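Local coordinates for LasR-specific antiactivator QslA domain-containing protein (Pseudomonas aeruginosa, PDB 4NG2) that probably acts as an antiactivator of quorum sensing, binding the transcriptional regulator LasR and blocking its activity, at residues R26-I34 and S44-I55; A54-E63 and A93-L102. All coordinates share one frame; numbering follows the deposited sequence.

Interaction 1: R26-I34 and S44-I55; sequences RYKDLMVEI and SLLWPVPAQPAI
Val32 and Leu45 face each other as the hydrogen-bonded pair of an antiparallel beta hairpin, and side chains of each segment fit against grooves of the other. Val32 N donates to Leu45 O at 2.9 Å and Leu45 N to Val32 O at 3.1 Å. A third backbone bond, Trp47 N to Leu30 O, extends the pairing. Branched Val32 suits both a strand and a wedge: CG1 rests on the backbone where helix 52-66 begins, and CG2 lies 3.8 Å from Ile55 CG1. Ile55 lays CG2 across Ile34 CG1, so the helix closes over this face of the hairpin. Leu30 lays CD2 against the Val49-Pro50 peptide and the proline ring. On the face of Met31, Leu46 and Ser44, flexible Met31 bends at chi2 to bring SD to 3.6 Å from Leu46 CB and at chi3 to lay CE along the Leu45 backbone. Leu46 turns its CG anti to the backbone N (chi1 155°), and CD1 sits in the notch formed by Tyr27 CB and Leu30 CB. A chain of another protein hydrogen-bonds to Leu46 through its backbone and a polar side chain. At the margin, Ser44 OG makes a weak 3.4 Å hydrogen bond to Glu33 OE1.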
loop_
_atom_site.group_PDB
_atom_site.type_symbol
_atom_site.label_atom_id
_atom_site.label_comp_id
_atom_site.label_asym_id
_atom_site.label_seq_id
_atom_site.Cartn_x
_atom_site.Cartn_y
_atom_site.Cartn_z
ATOM N N ARG E 26 -3.808 22.794 -3.394
ATOM C CA ARG E 26 -3.586 22.801 -1.948
ATOM C C ARG E 26 -2.680 21.590 -1.805
ATOM O O ARG E 26 -2.641 20.762 -2.707
ATOM C CB ARG E 26 -4.887 22.663 -1.130
ATOM C CG ARG E 26 -5.588 21.287 -1.181
ATOM C CD ARG E 26 -6.512 21.012 0.043
ATOM N NE ARG E 26 -7.810 21.703 -0.001
ATOM C CZ ARG E 26 -8.999 21.102 -0.104
ATOM N NH1 ARG E 26 -9.085 19.779 -0.178
ATOM N NH2 ARG E 26 -10.110 21.828 -0.140
ATOM N N TYR E 27 -1.925 21.472 -0.725
ATOM C CA TYR E 27 -0.905 20.402 -0.671
ATOM C C TYR E 27 0.249 20.696 -1.636
ATOM O O TYR E 27 1.040 19.809 -1.956
ATOM C CB TYR E 27 -1.493 18.995 -0.972
ATOM C CG TYR E 27 -2.662 18.613 -0.091
ATOM C CD1 TYR E 27 -2.748 19.089 1.209
ATOM C CD2 TYR E 27 -3.694 17.808 -0.565
ATOM C CE1 TYR E 27 -3.809 18.775 2.027
ATOM C CE2 TYR E 27 -4.776 17.484 0.245
ATOM C CZ TYR E 27 -4.828 17.973 1.549
ATOM O OH TYR E 27 -5.888 17.678 2.394
ATOM N N LYS E 28 0.329 21.935 -2.112
ATOM C CA LYS E 28 1.434 22.350 -2.971
ATOM C C LYS E 28 2.746 21.925 -2.324
ATOM O O LYS E 28 3.566 21.239 -2.926
ATOM C CB LYS E 28 1.423 23.875 -3.143
ATOM C CG LYS E 28 1.013 24.381 -4.526
ATOM C CD LYS E 28 1.262 25.885 -4.659
ATOM C CE LYS E 28 0.378 26.704 -3.717
ATOM N NZ LYS E 28 -0.673 27.507 -4.444
ATOM N N ASP E 29 2.904 22.324 -1.069
ATOM C CA ASP E 29 4.148 22.163 -0.325
ATOM C C ASP E 29 4.496 20.710 0.031
ATOM O O ASP E 29 5.675 20.327 0.071
ATOM C CB ASP E 29 4.053 22.992 0.956
ATOM C CG ASP E 29 3.748 24.461 0.682
ATOM O OD1 ASP E 29 4.112 24.967 -0.411
ATOM O OD2 ASP E 29 3.146 25.110 1.564
ATOM N N LEU E 30 3.459 19.912 0.282
ATOM C CA LEU E 30 3.608 18.538 0.738
ATOM C C LEU E 30 3.886 17.560 -0.385
ATOM O O LEU E 30 4.095 16.373 -0.129
ATOM C CB LEU E 30 2.358 18.104 1.490
ATOM C CG LEU E 30 2.043 18.991 2.695
ATOM C CD1 LEU E 30 0.682 18.651 3.305
ATOM C CD2 LEU E 30 3.164 18.855 3.723
ATOM N N MET E 31 3.905 18.049 -1.624
ATOM C CA MET E 31 4.259 17.210 -2.777
ATOM C C MET E 31 5.784 17.018 -2.915
ATOM O O MET E 31 6.556 17.928 -2.642
ATOM C CB MET E 31 3.674 17.792 -4.077
ATOM C CG MET E 31 2.141 17.803 -4.162
ATOM S SD MET E 31 1.355 16.172 -4.300
ATOM C CE MET E 31 1.963 15.522 -5.855
ATOM N N VAL E 32 6.205 15.834 -3.349
ATOM C CA VAL E 32 7.613 15.521 -3.473
ATOM C C VAL E 32 7.864 14.764 -4.777
ATOM O O VAL E 32 6.979 14.055 -5.266
ATOM C CB VAL E 32 8.121 14.674 -2.267
ATOM C CG1 VAL E 32 7.980 15.452 -0.946
ATOM C CG2 VAL E 32 7.396 13.324 -2.203
ATOM N N GLU E 33 9.065 14.899 -5.342
ATOM C CA GLU E 33 9.367 14.276 -6.630
ATOM C C GLU E 33 10.514 13.266 -6.577
ATOM O O GLU E 33 11.586 13.532 -6.020
ATOM C CB GLU E 33 9.684 15.342 -7.690
ATOM C CG GLU E 33 9.030 16.703 -7.446
ATOM C CD GLU E 33 7.535 16.699 -7.708
ATOM O OE1 GLU E 33 7.079 15.956 -8.612
ATOM O OE2 GLU E 33 6.821 17.441 -7.000
ATOM N N ILE E 34 10.266 12.106 -7.170
ATOM C CA ILE E 34 11.289 11.114 -7.437
ATOM C C ILE E 34 11.673 11.222 -8.915
ATOM O O ILE E 34 11.020 10.629 -9.785
ATOM C CB ILE E 34 10.786 9.706 -7.113
ATOM C CG1 ILE E 34 10.661 9.545 -5.590
ATOM C CG2 ILE E 34 11.719 8.646 -7.711
ATOM C CD1 ILE E 34 10.015 8.269 -5.172
ATOM N N SER E 44 5.231 11.562 -8.878
ATOM C CA SER E 44 4.878 12.750 -8.113
ATOM C C SER E 44 3.958 12.279 -7.012
ATOM O O SER E 44 2.927 11.681 -7.289
ATOM C CB SER E 44 4.164 13.759 -8.996
ATOM O OG SER E 44 4.844 13.894 -10.233
ATOM N N LEU E 45 4.333 12.554 -5.768
ATOM C CA LEU E 45 3.799 11.831 -4.616
ATOM C C LEU E 45 3.443 12.808 -3.521
ATOM O O LEU E 45 4.248 13.660 -3.184
ATOM C CB LEU E 45 4.879 10.887 -4.086
ATOM C CG LEU E 45 4.835 9.371 -4.269
ATOM C CD1 LEU E 45 3.941 8.949 -5.404
ATOM C CD2 LEU E 45 6.264 8.785 -4.402
ATOM N N LEU E 46 2.243 12.693 -2.965
ATOM C CA LEU E 46 1.820 13.556 -1.862
ATOM C C LEU E 46 2.212 12.942 -0.532
ATOM O O LEU E 46 1.900 11.785 -0.282
ATOM C CB LEU E 46 0.309 13.736 -1.881
ATOM C CG LEU E 46 -0.301 14.075 -0.530
ATOM C CD1 LEU E 46 -0.054 15.521 -0.217
ATOM C CD2 LEU E 46 -1.787 13.795 -0.558
ATOM N N TRP E 47 2.891 13.717 0.315
ATOM C CA TRP E 47 3.383 13.236 1.610
ATOM C C TRP E 47 2.799 14.086 2.724
ATOM O O TRP E 47 2.611 15.285 2.549
ATOM C CB TRP E 47 4.905 13.296 1.673
ATOM C CG TRP E 47 5.525 12.136 2.371
ATOM C CD1 TRP E 47 5.989 12.094 3.663
ATOM C CD2 TRP E 47 5.767 10.844 1.818
ATOM N NE1 TRP E 47 6.489 10.852 3.942
ATOM C CE2 TRP E 47 6.373 10.065 2.824
ATOM C CE3 TRP E 47 5.524 10.264 0.569
ATOM C CZ2 TRP E 47 6.731 8.731 2.620
ATOM C CZ3 TRP E 47 5.885 8.945 0.368
ATOM C CH2 TRP E 47 6.481 8.193 1.382
ATOM N N PRO E 48 2.489 13.459 3.866
ATOM C CA PRO E 48 1.831 14.155 4.974
ATOM C C PRO E 48 2.677 15.271 5.563
ATOM O O PRO E 48 2.132 16.157 6.223
ATOM C CB PRO E 48 1.618 13.047 6.015
ATOM C CG PRO E 48 1.557 11.785 5.194
ATOM C CD PRO E 48 2.553 12.005 4.084
ATOM N N VAL E 49 3.987 15.212 5.355
ATOM C CA VAL E 49 4.863 16.269 5.819
ATOM C C VAL E 49 5.870 16.560 4.734
ATOM O O VAL E 49 6.085 15.720 3.859
ATOM C CB VAL E 49 5.613 15.874 7.110
ATOM C CG1 VAL E 49 4.647 15.311 8.128
ATOM C CG2 VAL E 49 6.708 14.878 6.807
ATOM N N PRO E 50 6.493 17.752 4.781
ATOM C CA PRO E 50 7.548 18.029 3.802
ATOM C C PRO E 50 8.659 17.014 4.006
ATOM O O PRO E 50 9.082 16.788 5.140
ATOM C CB PRO E 50 8.018 19.446 4.171
ATOM C CG PRO E 50 7.610 19.639 5.598
ATOM C CD PRO E 50 6.350 18.833 5.777
ATOM N N ALA E 51 9.119 16.405 2.921
ATOM C CA ALA E 51 10.038 15.293 3.022
ATOM C C ALA E 51 10.911 15.094 1.792
ATOM O O ALA E 51 11.418 13.980 1.574
ATOM C CB ALA E 51 9.256 14.001 3.328
ATOM N N GLN E 52 11.098 16.149 0.995
ATOM C CA GLN E 52 11.952 16.060 -0.206
ATOM C C GLN E 52 13.392 15.559 0.069
ATOM O O GLN E 52 13.881 14.651 -0.629
ATOM C CB GLN E 52 11.964 17.386 -0.983
ATOM C CG GLN E 52 11.323 17.286 -2.380
ATOM C CD GLN E 52 12.187 16.501 -3.342
ATOM O OE1 GLN E 52 13.399 16.628 -3.298
ATOM N NE2 GLN E 52 11.578 15.691 -4.210
ATOM N N PRO E 53 14.063 16.114 1.106
ATOM C CA PRO E 53 15.395 15.599 1.461
ATOM C C PRO E 53 15.375 14.112 1.780
ATOM O O PRO E 53 16.186 13.386 1.213
ATOM C CB PRO E 53 15.780 16.393 2.707
ATOM C CG PRO E 53 14.878 17.631 2.695
ATOM C CD PRO E 53 13.602 17.171 2.030
ATOM N N ALA E 54 14.479 13.646 2.648
ATOM C CA ALA E 54 14.389 12.203 2.856
ATOM C C ALA E 54 14.203 11.514 1.514
ATOM O O ALA E 54 14.829 10.509 1.242
ATOM C CB ALA E 54 13.271 11.839 3.819
ATOM N N ILE E 55 13.367 12.062 0.645
ATOM C CA ILE E 55 13.175 11.424 -0.660
ATOM C C ILE E 55 14.520 11.310 -1.390
ATOM O O ILE E 55 14.953 10.203 -1.764
ATOM C CB ILE E 55 12.084 12.143 -1.529
ATOM C CG1 ILE E 55 10.690 11.946 -0.916
ATOM C CG2 ILE E 55 12.082 11.623 -2.972
ATOM C CD1 ILE E 55 10.089 10.592 -1.200
#

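Interaction 2: A54-E63 and A93-L102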
loop_
_atom_site.group_PDB
_atom_site.type_symbol
_atom_site.label_atom_id
_atom_site.label_comp_id
_atom_site.label_asym_id
_atom_site.label_seq_id
_atom_site.Cartn_x
_atom_site.Cartn_y
_atom_site.Cartn_z
ATOM N N ALA E 54 14.479 13.646 2.648
ATOM C CA ALA E 54 14.389 12.203 2.856
ATOM C C ALA E 54 14.203 11.514 1.514
ATOM O O ALA E 54 14.829 10.509 1.242
ATOM C CB ALA E 54 13.271 11.839 3.819
ATOM N N ILE E 55 13.367 12.062 0.645
ATOM C CA ILE E 55 13.175 11.424 -0.660
ATOM C C ILE E 55 14.520 11.310 -1.390
ATOM O O ILE E 55 14.953 10.203 -1.764
ATOM C CB ILE E 55 12.084 12.143 -1.529
ATOM C CG1 ILE E 55 10.690 11.946 -0.916
ATOM C CG2 ILE E 55 12.082 11.623 -2.972
ATOM C CD1 ILE E 55 10.089 10.592 -1.200
ATOM N N ASP E 56 15.208 12.430 -1.560
ATOM C CA ASP E 56 16.515 12.379 -2.228
ATOM C C ASP E 56 17.552 11.474 -1.554
ATOM O O ASP E 56 18.377 10.876 -2.239
ATOM C CB ASP E 56 17.081 13.778 -2.467
ATOM C CG ASP E 56 16.234 14.593 -3.445
ATOM O OD1 ASP E 56 15.766 14.028 -4.475
ATOM O OD2 ASP E 56 16.042 15.804 -3.176
ATOM N N LYS E 57 17.516 11.345 -0.232
ATOM C CA LYS E 57 18.474 10.457 0.419
ATOM C C LYS E 57 18.207 9.027 -0.002
ATOM O O LYS E 57 19.125 8.246 -0.218
ATOM C CB LYS E 57 18.460 10.586 1.950
ATOM C CG LYS E 57 19.644 9.859 2.633
ATOM C CD LYS E 57 19.591 9.940 4.168
ATOM C CE LYS E 57 19.611 11.388 4.681
ATOM N NZ LYS E 57 19.826 11.466 6.162
ATOM N N GLY E 58 16.936 8.687 -0.130
ATOM C CA GLY E 58 16.579 7.374 -0.632
ATOM C C GLY E 58 16.898 7.179 -2.108
ATOM O O GLY E 58 17.214 6.066 -2.524
ATOM N N VAL E 59 16.788 8.233 -2.916
ATOM C CA VAL E 59 17.146 8.108 -4.330
ATOM C C VAL E 59 18.660 7.917 -4.471
ATOM O O VAL E 59 19.115 6.916 -5.029
ATOM C CB VAL E 59 16.680 9.310 -5.175
ATOM C CG1 VAL E 59 17.170 9.156 -6.608
ATOM C CG2 VAL E 59 15.169 9.417 -5.154
ATOM N N ARG E 60 19.437 8.855 -3.935
ATOM C CA ARG E 60 20.892 8.735 -3.983
ATOM C C ARG E 60 21.391 7.427 -3.379
ATOM O O ARG E 60 22.247 6.753 -3.952
ATOM C CB ARG E 60 21.589 9.922 -3.297
ATOM C CG ARG E 60 23.118 9.837 -3.384
ATOM C CD ARG E 60 23.808 11.056 -2.791
ATOM N NE ARG E 60 23.710 12.238 -3.653
ATOM C CZ ARG E 60 23.984 13.482 -3.260
ATOM N NH1 ARG E 60 24.370 13.725 -2.012
ATOM N NH2 ARG E 60 23.868 14.489 -4.114
ATOM N N GLN E 61 20.867 7.072 -2.215
ATOM C CA GLN E 61 21.301 5.850 -1.566
ATOM C C GLN E 61 21.214 4.669 -2.507
ATOM O O GLN E 61 22.087 3.821 -2.514
ATOM C CB GLN E 61 20.461 5.543 -0.332
ATOM C CG GLN E 61 21.014 4.373 0.415
ATOM C CD GLN E 61 22.481 4.581 0.694
ATOM O OE1 GLN E 61 22.859 5.211 1.695
ATOM N NE2 GLN E 61 23.325 4.087 -0.213
ATOM N N ALA E 62 20.133 4.609 -3.273
ATOM C CA ALA E 62 19.879 3.497 -4.195
ATOM C C ALA E 62 20.755 3.559 -5.453
ATOM O O ALA E 62 21.229 2.532 -5.946
ATOM C CB ALA E 62 18.399 3.466 -4.585
ATOM N N GLU E 63 20.953 4.763 -5.980
ATOM C CA GLU E 63 21.922 4.940 -7.067
ATOM C C GLU E 63 23.352 4.558 -6.654
ATOM O O GLU E 63 23.992 3.760 -7.343
ATOM C CB GLU E 63 21.855 6.347 -7.659
ATOM C CG GLU E 63 20.578 6.557 -8.434
ATOM C CD GLU E 63 20.515 7.891 -9.115
ATOM O OE1 GLU E 63 19.911 7.965 -10.201
ATOM O OE2 GLU E 63 21.055 8.866 -8.561
ATOM N N ALA E 93 9.610 7.836 3.617
ATOM C CA ALA E 93 9.882 8.596 2.404
ATOM C C ALA E 93 11.128 8.039 1.750
ATOM O O ALA E 93 11.195 7.898 0.527
ATOM C CB ALA E 93 10.047 10.068 2.709
ATOM N N PHE E 94 12.111 7.699 2.578
ATOM C CA PHE E 94 13.350 7.120 2.092
ATOM C C PHE E 94 13.095 5.743 1.497
ATOM O O PHE E 94 13.704 5.380 0.500
ATOM C CB PHE E 94 14.373 7.046 3.233
ATOM C CG PHE E 94 15.549 6.163 2.948
ATOM C CD1 PHE E 94 15.433 4.789 3.009
ATOM C CD2 PHE E 94 16.772 6.708 2.613
ATOM C CE1 PHE E 94 16.515 3.963 2.743
ATOM C CE2 PHE E 94 17.865 5.885 2.340
ATOM C CZ PHE E 94 17.728 4.500 2.407
ATOM N N GLU E 95 12.216 4.959 2.103
ATOM C CA GLU E 95 11.966 3.612 1.591
ATOM C C GLU E 95 11.286 3.669 0.236
ATOM O O GLU E 95 11.643 2.928 -0.682
ATOM C CB GLU E 95 11.067 2.821 2.535
ATOM C CG GLU E 95 11.604 2.648 3.931
ATOM C CD GLU E 95 10.632 1.917 4.839
ATOM O OE1 GLU E 95 9.398 1.953 4.589
ATOM O OE2 GLU E 95 11.109 1.298 5.807
ATOM N N VAL E 96 10.280 4.539 0.137
ATOM C CA VAL E 96 9.535 4.711 -1.095
ATOM C C VAL E 96 10.488 5.169 -2.212
ATOM O O VAL E 96 10.485 4.596 -3.292
ATOM C CB VAL E 96 8.309 5.665 -0.926
ATOM C CG1 VAL E 96 7.695 6.010 -2.274
ATOM C CG2 VAL E 96 7.254 5.016 -0.059
ATOM N N ALA E 97 11.336 6.155 -1.938
ATOM C CA ALA E 97 12.252 6.665 -2.965
ATOM C C ALA E 97 13.240 5.598 -3.430
ATOM O O ALA E 97 13.386 5.354 -4.622
ATOM C CB ALA E 97 12.992 7.889 -2.468
ATOM N N PHE E 98 13.899 4.958 -2.468
ATOM C CA PHE E 98 14.931 3.945 -2.722
ATOM C C PHE E 98 14.369 2.780 -3.546
ATOM O O PHE E 98 15.027 2.252 -4.459
ATOM C CB PHE E 98 15.455 3.473 -1.362
ATOM C CG PHE E 98 16.489 2.396 -1.413
ATOM C CD1 PHE E 98 16.136 1.090 -1.686
ATOM C CD2 PHE E 98 17.821 2.678 -1.102
ATOM C CE1 PHE E 98 17.109 0.077 -1.701
ATOM C CE2 PHE E 98 18.798 1.678 -1.104
ATOM C CZ PHE E 98 18.446 0.378 -1.397
ATOM N N LEU E 99 13.144 2.379 -3.229
ATOM C CA LEU E 99 12.532 1.248 -3.917
ATOM C C LEU E 99 12.051 1.648 -5.310
ATOM O O LEU E 99 12.188 0.886 -6.250
ATOM C CB LEU E 99 11.424 0.627 -3.061
ATOM C CG LEU E 99 12.012 -0.301 -1.983
ATOM C CD1 LEU E 99 11.115 -0.456 -0.759
ATOM C CD2 LEU E 99 12.326 -1.660 -2.575
ATOM N N THR E 100 11.530 2.860 -5.445
ATOM C CA THR E 100 11.149 3.370 -6.754
ATOM C C THR E 100 12.350 3.423 -7.693
ATOM O O THR E 100 12.241 3.099 -8.885
ATOM C CB THR E 100 10.536 4.754 -6.653
ATOM O OG1 THR E 100 9.286 4.655 -5.970
ATOM C CG2 THR E 100 10.295 5.326 -8.030
ATOM N N ARG E 101 13.494 3.819 -7.143
ATOM C CA ARG E 101 14.744 3.812 -7.890
ATOM C C ARG E 101 15.167 2.395 -8.282
ATOM O O ARG E 101 15.705 2.197 -9.369
ATOM C CB ARG E 101 15.860 4.533 -7.127
ATOM C CG ARG E 101 17.083 4.793 -7.992
ATOM C CD ARG E 101 16.667 5.296 -9.375
ATOM N NE ARG E 101 17.787 5.411 -10.309
ATOM C CZ ARG E 101 18.128 4.487 -11.210
ATOM N NH1 ARG E 101 17.442 3.357 -11.314
ATOM N NH2 ARG E 101 19.165 4.692 -12.011
ATOM N N LEU E 102 14.921 1.410 -7.419
ATOM C CA LEU E 102 15.207 0.015 -7.791
ATOM C C LEU E 102 14.140 -0.557 -8.742
ATOM O O LEU E 102 14.241 -1.712 -9.193
ATOM C CB LEU E 102 15.307 -0.897 -6.569
ATOM C CG LEU E 102 16.277 -0.645 -5.421
ATOM C CD1 LEU E 102 16.353 -1.903 -4.584
ATOM C CD2 LEU E 102 17.652 -0.277 -5.928
#
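The ring of Phe98 carries the methyl of Ala62 over one face, while Gln61 reaches its edge. Ala62 CB lies 3.9 Å from the ring centroid and 23° off the normal, a CH-pi contact displaced toward the rim at CD2. The Phe94 ring has Phe98 CB over one face, offset toward its rim, and enters as a knob among Ala54, Lys57, Gly58 and Gln61. Phe94 CG stands anti to the backbone N (chi1 165°), which swings the ring toward helix 52-66 and brings CD2 within 3.3 Å of Gly58 CA. The aliphatic part of Gln61 passes beside both rings.

Small residues let the backbones come close: the axes approach to 7.0 Å and cross at -37°, running roughly parallel. At Gly58 a beta carbon would collide with Phe94 O, so glycine fits exactly where the helices meet. Gly58 O receives a CA-H...O contact from Phe98 CA at 3.1 Å. Ala54 and Ala93 meet methyl to methyl, and Ala97 CB packs against Val59 CG2 at 3.8 Å. Farther along, Arg101 lays CB and CG against Ala62 and Glu63, and its NE points almost straight at Glu63 OE1, 3.3 Å away, in a long, weak hydrogen bond that forms part of a salt bridge. The carboxylate oxygen lies in the guanidinium plane, although the two groups are steeply turned.

Leu99 of the second subunit packs on Phe98 and Leu102. Helix 74-83 flanks the pair, with Phe78 edge-to-face on Phe98, while strand 31-34 meets Ala97 through Ile34 and strand 43-46 touches Val96 through Leu45.

The two interactions follow one another along the chain and overlap at Ala54 and Ile55, so that helix 52-66 serves both. Their centres lie about 13 Å apart. Interaction 2 is near the middle of the chain, and interaction 1 is farther out, where the hairpin of strands 31-34 and 43-46 lies against the helices. Direct packing joins them: Trp47 CZ2 approaches Ala93 CA to 3.2 Å, and Ile34 meets Thr100. The hairpin thus packs directly on the helix pair. A different protein chain binds at interaction 1, whereas helix 88-107 of interaction 2 faces the second subunit, consistent with separate surfaces for partner binding and self-association.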